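Local coordinates for beta-galactosidase (PDB 3TTY), which hydrolyses terminal beta-linked galactose residues, as a glycoside hydrolase whose galactose pocket is built on a TIM barrel, at residues V143-S148 against R242-I247; S228-F233 against F263-E268. One frame throughout, in Å; residues are numbered along the deposited sequence.

Interaction 1: V143-S148 against R242-I247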
loop_
_atom_site.group_PDB
_atom_site.type_symbol
_atom_site.label_atom_id
_atom_site.label_comp_id
_atom_site.label_asym_id
_atom_site.label_seq_id
_atom_site.Cartn_x
_atom_site.Cartn_y
_atom_site.Cartn_z
ATOM N N VAL A 143 -14.241 40.706 16.729
ATOM C CA VAL A 143 -14.753 40.062 17.923
ATOM C C VAL A 143 -13.894 38.878 18.340
ATOM O O VAL A 143 -14.108 38.288 19.407
ATOM C CB VAL A 143 -16.191 39.559 17.688
ATOM C CG1 VAL A 143 -17.188 40.726 17.653
ATOM C CG2 VAL A 143 -16.258 38.752 16.389
ATOM N N MET A 144 -12.937 38.515 17.491
ATOM C CA MET A 144 -12.149 37.300 17.695
ATOM C C MET A 144 -10.916 37.306 16.797
ATOM O O MET A 144 -11.002 37.714 15.640
ATOM C CB MET A 144 -13.013 36.071 17.406
ATOM C CG MET A 144 -12.335 34.725 17.623
ATOM S SD MET A 144 -11.956 34.315 19.355
ATOM C CE MET A 144 -13.561 34.456 20.128
ATOM N N TRP A 145 -9.773 36.882 17.338
ATOM C CA TRP A 145 -8.571 36.645 16.533
ATOM C C TRP A 145 -8.468 35.160 16.201
ATOM O O TRP A 145 -8.665 34.305 17.061
ATOM C CB TRP A 145 -7.286 37.082 17.256
ATOM C CG TRP A 145 -7.057 38.567 17.324
ATOM C CD1 TRP A 145 -7.240 39.367 18.410
ATOM C CD2 TRP A 145 -6.595 39.427 16.270
ATOM N NE1 TRP A 145 -6.929 40.665 18.101
ATOM C CE2 TRP A 145 -6.530 40.731 16.793
ATOM C CE3 TRP A 145 -6.238 39.221 14.935
ATOM C CZ2 TRP A 145 -6.122 41.822 16.035
ATOM C CZ3 TRP A 145 -5.840 40.304 14.182
ATOM C CH2 TRP A 145 -5.783 41.588 14.730
ATOM N N HIS A 146 -8.130 34.875 14.950
ATOM C CA HIS A 146 -8.031 33.521 14.426
ATOM C C HIS A 146 -6.561 33.315 14.033
ATOM O O HIS A 146 -6.147 33.611 12.901
ATOM C CB HIS A 146 -9.015 33.402 13.243
ATOM C CG HIS A 146 -8.967 32.106 12.486
ATOM N ND1 HIS A 146 -7.792 31.529 12.050
ATOM C CD2 HIS A 146 -9.967 31.328 12.011
ATOM C CE1 HIS A 146 -8.073 30.435 11.362
ATOM N NE2 HIS A 146 -9.384 30.287 11.322
ATOM N N VAL A 147 -5.770 32.831 14.990
ATOM C CA VAL A 147 -4.324 32.673 14.801
ATOM C C VAL A 147 -4.003 31.546 13.841
ATOM O O VAL A 147 -4.443 30.401 14.042
ATOM C CB VAL A 147 -3.601 32.384 16.128
ATOM C CG1 VAL A 147 -2.144 31.982 15.868
ATOM C CG2 VAL A 147 -3.693 33.591 17.054
ATOM N N SER A 148 -3.245 31.867 12.793
ATOM C CA SER A 148 -2.830 30.854 11.829
ATOM C C SER A 148 -4.073 30.118 11.297
ATOM O O SER A 148 -5.128 30.724 11.115
ATOM C CB SER A 148 -1.849 29.876 12.497
ATOM O OG SER A 148 -1.179 29.060 11.551
ATOM N N ARG A 242 -0.882 42.264 23.118
ATOM C CA ARG A 242 -0.131 43.488 23.380
ATOM C C ARG A 242 -0.867 44.730 22.835
ATOM O O ARG A 242 -0.844 45.803 23.448
ATOM C CB ARG A 242 1.252 43.395 22.738
ATOM C CG ARG A 242 2.374 44.003 23.564
ATOM C CD ARG A 242 3.745 43.663 22.973
ATOM N NE ARG A 242 3.927 44.236 21.639
ATOM C CZ ARG A 242 4.550 45.387 21.396
ATOM N NH1 ARG A 242 5.061 46.095 22.400
ATOM N NH2 ARG A 242 4.669 45.830 20.149
ATOM N N TRP A 243 -1.513 44.576 21.684
ATOM C CA TRP A 243 -2.191 45.680 21.025
ATOM C C TRP A 243 -3.694 45.671 21.273
ATOM O O TRP A 243 -4.319 46.721 21.335
ATOM C CB TRP A 243 -1.917 45.645 19.527
ATOM C CG TRP A 243 -0.524 46.014 19.167
ATOM C CD1 TRP A 243 0.477 45.170 18.819
ATOM C CD2 TRP A 243 0.027 47.334 19.121
ATOM N NE1 TRP A 243 1.626 45.877 18.558
ATOM C CE2 TRP A 243 1.374 47.210 18.734
ATOM C CE3 TRP A 243 -0.489 48.610 19.372
ATOM C CZ2 TRP A 243 2.214 48.311 18.589
ATOM C CZ3 TRP A 243 0.337 49.700 19.228
ATOM C CH2 TRP A 243 1.678 49.547 18.839
ATOM N N THR A 244 -4.282 44.489 21.409
ATOM C CA THR A 244 -5.710 44.410 21.669
ATOM C C THR A 244 -6.013 43.414 22.779
ATOM O O THR A 244 -6.524 42.328 22.522
ATOM C CB THR A 244 -6.493 44.032 20.402
ATOM O OG1 THR A 244 -6.061 42.746 19.942
ATOM C CG2 THR A 244 -6.245 45.061 19.309
ATOM N N PRO A 245 -5.712 43.799 24.028
ATOM C CA PRO A 245 -5.823 42.911 25.194
ATOM C C PRO A 245 -7.234 42.409 25.497
ATOM O O PRO A 245 -7.378 41.409 26.194
ATOM C CB PRO A 245 -5.299 43.777 26.349
ATOM C CG PRO A 245 -5.397 45.193 25.856
ATOM C CD PRO A 245 -5.169 45.122 24.381
ATOM N N ASP A 246 -8.258 43.084 24.986
ATOM C CA ASP A 246 -9.638 42.697 25.278
ATOM C C ASP A 246 -10.294 41.949 24.122
ATOM O O ASP A 246 -11.480 41.611 24.194
ATOM C CB ASP A 246 -10.480 43.934 25.604
ATOM C CG ASP A 246 -9.920 44.733 26.770
ATOM O OD1 ASP A 246 -9.307 44.113 27.676
ATOM O OD2 ASP A 246 -10.100 45.976 26.772
ATOM N N ILE A 247 -9.550 41.720 23.042
ATOM C CA ILE A 247 -10.060 40.872 21.973
ATOM C C ILE A 247 -9.598 39.447 22.213
ATOM O O ILE A 247 -8.406 39.202 22.319
ATOM C CB ILE A 247 -9.607 41.335 20.579
ATOM C CG1 ILE A 247 -10.009 42.793 20.355
ATOM C CG2 ILE A 247 -10.233 40.443 19.520
ATOM C CD1 ILE A 247 -9.788 43.314 18.921
#
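Trp145 reaches Thr244 with the nitrogen of its indole: NE1 donates a hydrogen bond to Thr244 OG1 at 2.9 Å, moderately bent with an N-H...O angle of 149° and the oxygen tilted 20° out of the ring plane. Thr244 OG1 stands between its own backbone N and carbonyl carbon (chi1 61°), and in that position it is also hydrogen-bonded to Leu240 O, one turn back on helix 215-243, so two partners grip the hydroxyl. The strand 142-146 that carries Trp145 is the fourth of the eight parallel barrel strands of this TIM barrel; the 244-247 segment is a type I turn, closed by Ile247 N to Thr244 O at 3.1 Å, that leads from the helix into the fifth strand. Ile247 meets the same indole obliquely through its CG2 methyl, 3.4 Å from Trp145 CD1. That methyl lies anti to the backbone N and also approaches Met144 N, at 3.9 Å. Replacing Trp145 by an alanine would probably cost Thr244 OG1 its indole donor and leave Ile247 CG2 without its closest packing partner across the contact. The indole also packs on Leu240 and on Ala133 of helix 119-135.

Interaction 2: S228-F233 against F263-E268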
loop_
_atom_site.group_PDB
_atom_site.type_symbol
_atom_site.label_atom_id
_atom_site.label_comp_id
_atom_site.label_asym_id
_atom_site.label_seq_id
_atom_site.Cartn_x
_atom_site.Cartn_y
_atom_site.Cartn_z
ATOM N N SER A 228 6.202 22.658 20.302
ATOM C CA SER A 228 6.819 23.625 19.388
ATOM C C SER A 228 5.774 24.422 18.601
ATOM O O SER A 228 5.885 25.640 18.445
ATOM C CB SER A 228 7.755 22.929 18.387
ATOM O OG SER A 228 8.822 22.257 19.024
ATOM N N LEU A 229 4.778 23.717 18.079
ATOM C CA LEU A 229 3.672 24.374 17.402
ATOM C C LEU A 229 2.873 25.235 18.390
ATOM O O LEU A 229 2.436 26.334 18.047
ATOM C CB LEU A 229 2.788 23.342 16.699
ATOM C CG LEU A 229 3.489 22.620 15.539
ATOM C CD1 LEU A 229 2.829 21.291 15.221
ATOM C CD2 LEU A 229 3.522 23.506 14.310
ATOM N N LEU A 230 2.691 24.750 19.616
ATOM C CA LEU A 230 1.998 25.534 20.633
ATOM C C LEU A 230 2.746 26.838 20.905
ATOM O O LEU A 230 2.131 27.899 21.058
ATOM C CB LEU A 230 1.814 24.736 21.923
ATOM C CG LEU A 230 0.998 25.431 23.030
ATOM C CD1 LEU A 230 -0.352 25.930 22.527
ATOM C CD2 LEU A 230 0.796 24.503 24.233
ATOM N N GLU A 231 4.076 26.763 20.952
ATOM C CA GLU A 231 4.896 27.955 21.129
ATOM C C GLU A 231 4.596 28.972 20.026
ATOM O O GLU A 231 4.492 30.177 20.281
ATOM C CB GLU A 231 6.379 27.598 21.121
ATOM C CG GLU A 231 6.905 27.037 22.440
ATOM C CD GLU A 231 6.709 28.019 23.593
ATOM O OE1 GLU A 231 7.146 29.181 23.458
ATOM O OE2 GLU A 231 6.098 27.636 24.623
ATOM N N CYS A 232 4.468 28.495 18.795
ATOM C CA CYS A 232 4.117 29.404 17.703
ATOM C C CYS A 232 2.784 30.096 17.987
ATOM O O CYS A 232 2.689 31.318 17.901
ATOM C CB CYS A 232 4.094 28.680 16.354
ATOM S SG CYS A 232 5.730 28.093 15.824
ATOM N N PHE A 233 1.763 29.330 18.356
ATOM C CA PHE A 233 0.475 29.933 18.702
ATOM C C PHE A 233 0.605 31.021 19.764
ATOM O O PHE A 233 0.132 32.154 19.577
ATOM C CB PHE A 233 -0.525 28.890 19.189
ATOM C CG PHE A 233 -1.769 29.497 19.790
ATOM C CD1 PHE A 233 -2.742 30.057 18.975
ATOM C CD2 PHE A 233 -1.951 29.528 21.165
ATOM C CE1 PHE A 233 -3.878 30.634 19.515
ATOM C CE2 PHE A 233 -3.088 30.095 21.724
ATOM C CZ PHE A 233 -4.056 30.650 20.905
ATOM N N PHE A 263 -5.487 19.219 25.058
ATOM C CA PHE A 263 -5.692 19.603 26.453
ATOM C C PHE A 263 -4.672 20.631 26.878
ATOM O O PHE A 263 -5.008 21.621 27.518
ATOM C CB PHE A 263 -5.688 18.386 27.388
ATOM C CG PHE A 263 -6.998 17.660 27.410
ATOM C CD1 PHE A 263 -8.133 18.282 27.897
ATOM C CD2 PHE A 263 -7.113 16.384 26.901
ATOM C CE1 PHE A 263 -9.342 17.633 27.902
ATOM C CE2 PHE A 263 -8.330 15.734 26.897
ATOM C CZ PHE A 263 -9.439 16.354 27.396
ATOM N N LYS A 264 -3.428 20.403 26.483
ATOM C CA LYS A 264 -2.352 21.331 26.752
ATOM C C LYS A 264 -2.497 22.593 25.888
ATOM O O LYS A 264 -2.212 23.706 26.337
ATOM C CB LYS A 264 -1.017 20.620 26.519
ATOM C CG LYS A 264 0.197 21.504 26.612
ATOM C CD LYS A 264 1.452 20.652 26.760
ATOM C CE LYS A 264 2.725 21.501 26.738
ATOM N NZ LYS A 264 3.923 20.666 27.079
ATOM N N TRP A 265 -2.964 22.433 24.655
ATOM C CA TRP A 265 -3.216 23.600 23.807
ATOM C C TRP A 265 -4.283 24.533 24.399
ATOM O O TRP A 265 -4.105 25.751 24.413
ATOM C CB TRP A 265 -3.603 23.178 22.385
ATOM C CG TRP A 265 -2.420 22.872 21.496
ATOM C CD1 TRP A 265 -1.560 21.814 21.611
ATOM C CD2 TRP A 265 -1.982 23.630 20.353
ATOM N NE1 TRP A 265 -0.596 21.883 20.625
ATOM C CE2 TRP A 265 -0.834 22.985 19.839
ATOM C CE3 TRP A 265 -2.441 24.797 19.724
ATOM C CZ2 TRP A 265 -0.145 23.457 18.722
ATOM C CZ3 TRP A 265 -1.743 25.277 18.611
ATOM C CH2 TRP A 265 -0.608 24.604 18.122
ATOM N N ALA A 266 -5.379 23.957 24.894
ATOM C CA ALA A 266 -6.556 24.738 25.269
ATOM C C ALA A 266 -6.280 25.672 26.446
ATOM O O ALA A 266 -6.914 26.723 26.578
ATOM C CB ALA A 266 -7.754 23.821 25.568
ATOM N N LYS A 267 -5.327 25.294 27.291
ATOM C CA LYS A 267 -4.966 26.117 28.436
ATOM C C LYS A 267 -4.414 27.457 27.971
ATOM O O LYS A 267 -4.515 28.460 28.683
ATOM C CB LYS A 267 -3.949 25.399 29.322
ATOM C CG LYS A 267 -4.472 24.102 29.939
ATOM C CD LYS A 267 -3.402 23.471 30.845
ATOM C CE LYS A 267 -3.868 22.156 31.464
ATOM N NZ LYS A 267 -5.131 22.323 32.243
ATOM N N GLU A 268 -3.865 27.477 26.759
ATOM C CA GLU A 268 -3.254 28.687 26.211
ATOM C C GLU A 268 -4.223 29.507 25.361
ATOM O O GLU A 268 -3.867 30.581 24.871
ATOM C CB GLU A 268 -2.022 28.317 25.370
ATOM C CG GLU A 268 -1.057 27.362 26.061
ATOM C CD GLU A 268 -0.396 27.949 27.326
ATOM O OE1 GLU A 268 -0.313 29.197 27.477
ATOM O OE2 GLU A 268 0.061 27.136 28.167
#
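Leu230 and Trp265 bring the two helical backbones closest, their CA atoms 6.4 Å apart, where segment 228-233, within the long helix 215-243, meets the short helix 262-266 and the turn that follows it. In the TIM barrel these elements flank strand 249-253, the long helix preceding it in the chain and the short one following it. Trp265 lays its indole against the long helix: Leu230 CA sits over a face of the six-membered ring, 3.9 Å from its centroid and 23° off the normal, a CH-pi contact. With CG anti to the backbone N (chi1 -176°) and chi2 near 52°, Leu230 also sets CD1 over an indole face, 3.6 Å from Trp265 CD2 and offset toward the rim, while Leu229 CB lies in plane at the ring edge, 3.6 Å from CZ2. The indole nitrogen is hydrogen-bonded to Ser226 OG on the same long helix, which would help fix the rotation of the ring. The other methyl of Leu230, CD2, touches the aliphatic parts of both Lys264 and Glu268, 3.9 Å from the CG of each. The charged ends of those two residues return to helix 215-243, Lys264 in a salt bridge with Asp227 and Glu268 in one with Arg237. One turn on from Leu230, Phe233 points the edge of its ring at a backbone carbonyl, with CE2 3.3 Å from Glu268 O and the oxygen in the ring plane.

In the fold
Helix 215-243 serves both contacts: interaction 2 uses its middle, interaction 1 the turn that follows its C-terminal end. Both are largely buried, although interaction 2 reaches the surface at Lys264. The two meet directly where Val147 CG1 packs on Phe233 CD1 at 3.7 Å. Interaction 1 joins a barrel strand to the turn after the helix through a single hydrogen bond and the packing of one isoleucine, burying 195 Å². Interaction 2 packs helix on helix, burying 353 Å² between the segments through apolar and aromatic contacts, while the charged groups of Lys264 and Glu268 pair with residues outside the two segments. The side chain of Leu229 lies about 9 Å from the bound zinc, and that of Trp265 about 13 Å from a bound galactose.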